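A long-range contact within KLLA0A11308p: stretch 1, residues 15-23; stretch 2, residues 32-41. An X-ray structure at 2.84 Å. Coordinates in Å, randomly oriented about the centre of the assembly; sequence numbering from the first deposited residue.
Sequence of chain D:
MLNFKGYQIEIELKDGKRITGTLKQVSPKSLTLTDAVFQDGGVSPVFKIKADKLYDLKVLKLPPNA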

# COMPACT_ATOMS: atom_id res chain seq x y z
N ASP D 15 20.88 -7.43 3.09
CA ASP D 15 20.65 -7.96 4.43
C ASP D 15 19.50 -7.26 5.14
O ASP D 15 19.53 -7.12 6.37
CB ASP D 15 21.93 -7.87 5.26
CG ASP D 15 23.15 -8.36 4.51
OD1 ASP D 15 23.33 -9.59 4.39
OD2 ASP D 15 23.93 -7.51 4.02
N GLY D 16 18.49 -6.83 4.40
CA GLY D 16 17.42 -6.06 4.99
C GLY D 16 17.82 -4.71 5.54
O GLY D 16 16.99 -4.05 6.17
N LYS D 17 19.05 -4.27 5.33
CA LYS D 17 19.45 -2.93 5.76
C LYS D 17 18.71 -1.87 4.94
O LYS D 17 18.59 -1.99 3.72
CB LYS D 17 20.96 -2.80 5.64
CG LYS D 17 21.69 -4.01 6.21
CD LYS D 17 21.21 -4.28 7.63
CE LYS D 17 21.86 -5.51 8.21
NZ LYS D 17 23.32 -5.23 8.28
N ARG D 18 18.27 -0.80 5.61
CA ARG D 18 17.38 0.21 5.03
C ARG D 18 18.02 1.59 5.07
O ARG D 18 18.58 2.00 6.09
CB ARG D 18 16.06 0.24 5.80
CG ARG D 18 15.48 -1.16 5.90
CD ARG D 18 14.17 -1.34 6.67
NE ARG D 18 13.81 -2.76 6.63
CZ ARG D 18 12.65 -3.26 7.01
NH1 ARG D 18 12.44 -4.56 6.93
NH2 ARG D 18 11.71 -2.45 7.45
N ILE D 19 17.93 2.31 3.94
CA ILE D 19 18.44 3.67 3.83
C ILE D 19 17.24 4.56 3.58
O ILE D 19 16.37 4.23 2.77
CB ILE D 19 19.48 3.82 2.69
CG1 ILE D 19 20.62 2.81 2.83
CG2 ILE D 19 20.01 5.24 2.65
CD1 ILE D 19 21.12 2.61 4.24
N THR D 20 17.19 5.69 4.28
CA THR D 20 16.09 6.64 4.13
C THR D 20 16.65 7.98 3.68
O THR D 20 17.66 8.44 4.22
CB THR D 20 15.32 6.82 5.45
OG1 THR D 20 14.98 5.54 5.99
CG2 THR D 20 14.05 7.62 5.22
N GLY D 21 15.99 8.61 2.72
CA GLY D 21 16.47 9.90 2.24
C GLY D 21 15.49 10.54 1.29
O GLY D 21 14.46 9.96 0.92
N THR D 22 15.83 11.77 0.89
CA THR D 22 14.99 12.54 -0.03
C THR D 22 15.50 12.38 -1.46
O THR D 22 16.70 12.47 -1.70
CB THR D 22 14.95 14.02 0.37
OG1 THR D 22 16.25 14.59 0.23
CG2 THR D 22 14.50 14.16 1.81
N LEU D 23 14.58 12.13 -2.39
CA LEU D 23 14.98 11.83 -3.76
C LEU D 23 15.47 13.09 -4.47
O LEU D 23 14.73 14.06 -4.63
CB LEU D 23 13.81 11.20 -4.52
CG LEU D 23 13.89 11.10 -6.05
CD1 LEU D 23 15.16 10.39 -6.46
CD2 LEU D 23 12.69 10.35 -6.59
N THR D 32 19.76 8.92 -6.60
CA THR D 32 20.46 9.85 -5.72
C THR D 32 19.52 10.35 -4.64
O THR D 32 18.37 10.70 -4.91
CB THR D 32 21.03 11.04 -6.51
OG1 THR D 32 21.89 10.56 -7.55
CG2 THR D 32 21.81 11.97 -5.60
N LEU D 33 20.03 10.40 -3.41
CA LEU D 33 19.30 10.85 -2.23
C LEU D 33 20.09 11.94 -1.53
O LEU D 33 21.31 12.04 -1.66
CB LEU D 33 19.03 9.70 -1.25
CG LEU D 33 18.23 8.50 -1.74
CD1 LEU D 33 18.36 7.35 -0.75
CD2 LEU D 33 16.77 8.87 -1.95
N THR D 34 19.37 12.76 -0.76
CA THR D 34 19.98 13.73 0.13
C THR D 34 19.53 13.47 1.56
O THR D 34 18.45 12.91 1.80
CB THR D 34 19.63 15.18 -0.27
OG1 THR D 34 18.21 15.32 -0.38
CG2 THR D 34 20.28 15.54 -1.60
N ASP D 35 20.42 13.84 2.50
CA ASP D 35 20.27 13.64 3.94
C ASP D 35 19.87 12.20 4.29
O ASP D 35 18.98 11.94 5.10
CB ASP D 35 19.33 14.68 4.57
CG ASP D 35 17.90 14.63 4.05
OD1 ASP D 35 17.25 13.56 4.07
OD2 ASP D 35 17.41 15.69 3.60
N ALA D 36 20.57 11.25 3.67
CA ALA D 36 20.28 9.84 3.89
C ALA D 36 20.68 9.41 5.30
O ALA D 36 21.83 9.58 5.71
CB ALA D 36 21.01 8.99 2.85
N VAL D 37 19.71 8.86 6.04
CA VAL D 37 19.96 8.23 7.34
C VAL D 37 20.02 6.72 7.15
O VAL D 37 19.26 6.15 6.36
CB VAL D 37 18.89 8.64 8.37
CG1 VAL D 37 17.52 8.08 8.00
CG2 VAL D 37 19.29 8.19 9.78
N PHE D 38 20.93 6.07 7.87
CA PHE D 38 21.16 4.64 7.73
C PHE D 38 20.64 3.91 8.97
O PHE D 38 20.81 4.39 10.09
CB PHE D 38 22.65 4.33 7.53
CG PHE D 38 23.25 4.99 6.32
CD1 PHE D 38 22.45 5.45 5.29
CD2 PHE D 38 24.62 5.15 6.21
CE1 PHE D 38 23.00 6.06 4.17
CE2 PHE D 38 25.17 5.76 5.09
CZ PHE D 38 24.35 6.21 4.08
N GLN D 39 20.00 2.76 8.74
CA GLN D 39 19.45 1.97 9.84
C GLN D 39 20.52 1.61 10.86
O GLN D 39 20.31 1.74 12.07
CB GLN D 39 18.78 0.70 9.30
CG GLN D 39 18.04 -0.11 10.37
CD GLN D 39 17.07 -1.12 9.78
OE1 GLN D 39 17.10 -1.39 8.58
NE2 GLN D 39 16.21 -1.68 10.62
N ASP D 40 21.67 1.15 10.39
CA ASP D 40 22.74 0.73 11.29
C ASP D 40 23.58 1.89 11.80
O ASP D 40 24.54 1.65 12.54
CB ASP D 40 23.64 -0.29 10.59
CG ASP D 40 24.00 -1.45 11.48
OD1 ASP D 40 24.88 -1.29 12.35
OD2 ASP D 40 23.39 -2.53 11.32
N GLY D 41 23.27 3.12 11.42
CA GLY D 41 23.98 4.26 11.96
C GLY D 41 24.72 5.03 10.88
O GLY D 41 25.38 4.46 10.01

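The apolar centre of the contact gathers around Ile 19, whose side chain lies on the same face of the sheet as those of Phe 38, Leu 33 and Leu 23. Ile 19, with chi1 and chi2 both in the m well, touches several partners: its CD1 comes within 3.3 Å of CD1 of Phe 38, meeting the ring obliquely, and its CG2, itself 3.6 Å from CD1 of Phe 38, also lies 3.9 Å from CB of Ala 36 and 4.3 Å from CD1 of Leu 33. Farther along, CD2 of Leu 33 approaches CA of Leu 23 at 3.9 Å, so that the packing continues to the last residue of the first stretch. These contacts are nonspecific in direction and owe their stability to the exclusion of water; together with the rest of the interface they bury 698 Å², summed over both stretches.

The backbone frame that brings these side chains together is antiparallel. Strand 18-23 and strand 36-38 run at 169° to each other, with their axes approaching to 4.5 Å. Thr 20 and Val 37 form a hydrogen-bonded pair, in which N of Thr 20 donates to O of Val 37 (3.0 Å) and N of Val 37 donates to O of Thr 20 (2.8 Å). Thr 22 and Thr 34 repeat the pattern, N of Thr 22 to O of Thr 34 at 3.0 Å and N of Thr 34 to O of Thr 22 at 2.8 Å. Between these two pairs the register shifts by one residue, a beta bulge that coincides with the corner the second stretch turns at Thr 34 and Asp 35. Gly 21 sits opposite this corner, its CA 3.6 Å from O of Thr 34 and 4.2 Å from CA of Ala 36. A CB here would point toward the second stretch and come within 3.1 Å of CB of Leu 33, so the absence of a side chain permits the close approach. The carbonyl oxygens also receive CA-H...O contacts, from CA of Ala 36 to O of Thr 20 (3.0 Å) and from CA of Leu 33 to O of Thr 22 (3.1 Å).

The other face carries Thr 20, Thr 22, Thr 34 and Val 37. CB of Thr 20 packs against CG1 of Val 37 at 3.6 Å, adding an apolar contact to their backbone pairing. The Thr 22 and Thr 34 hydroxyls are modelled too close together for their separation to be interpreted.

At the polar edge, N of Gln 39 donates to O of Arg 18 (3.1 Å), carrying the backbone bonding into the type I turn from Phe 38 to Gly 41. That turn is closed by a hydrogen bond from N of Gly 41 to O of Phe 38 (3.1 Å). The Gln 39 side chain reaches back across the contact, where its OE1 accepts a weak hydrogen bond from N of Arg 18 (3.2 Å). Outermost, NZ of Lys 17 and OD2 of Asp 40 stand 4.1 Å apart, a distance that allows electrostatic attraction but lies beyond a salt bridge.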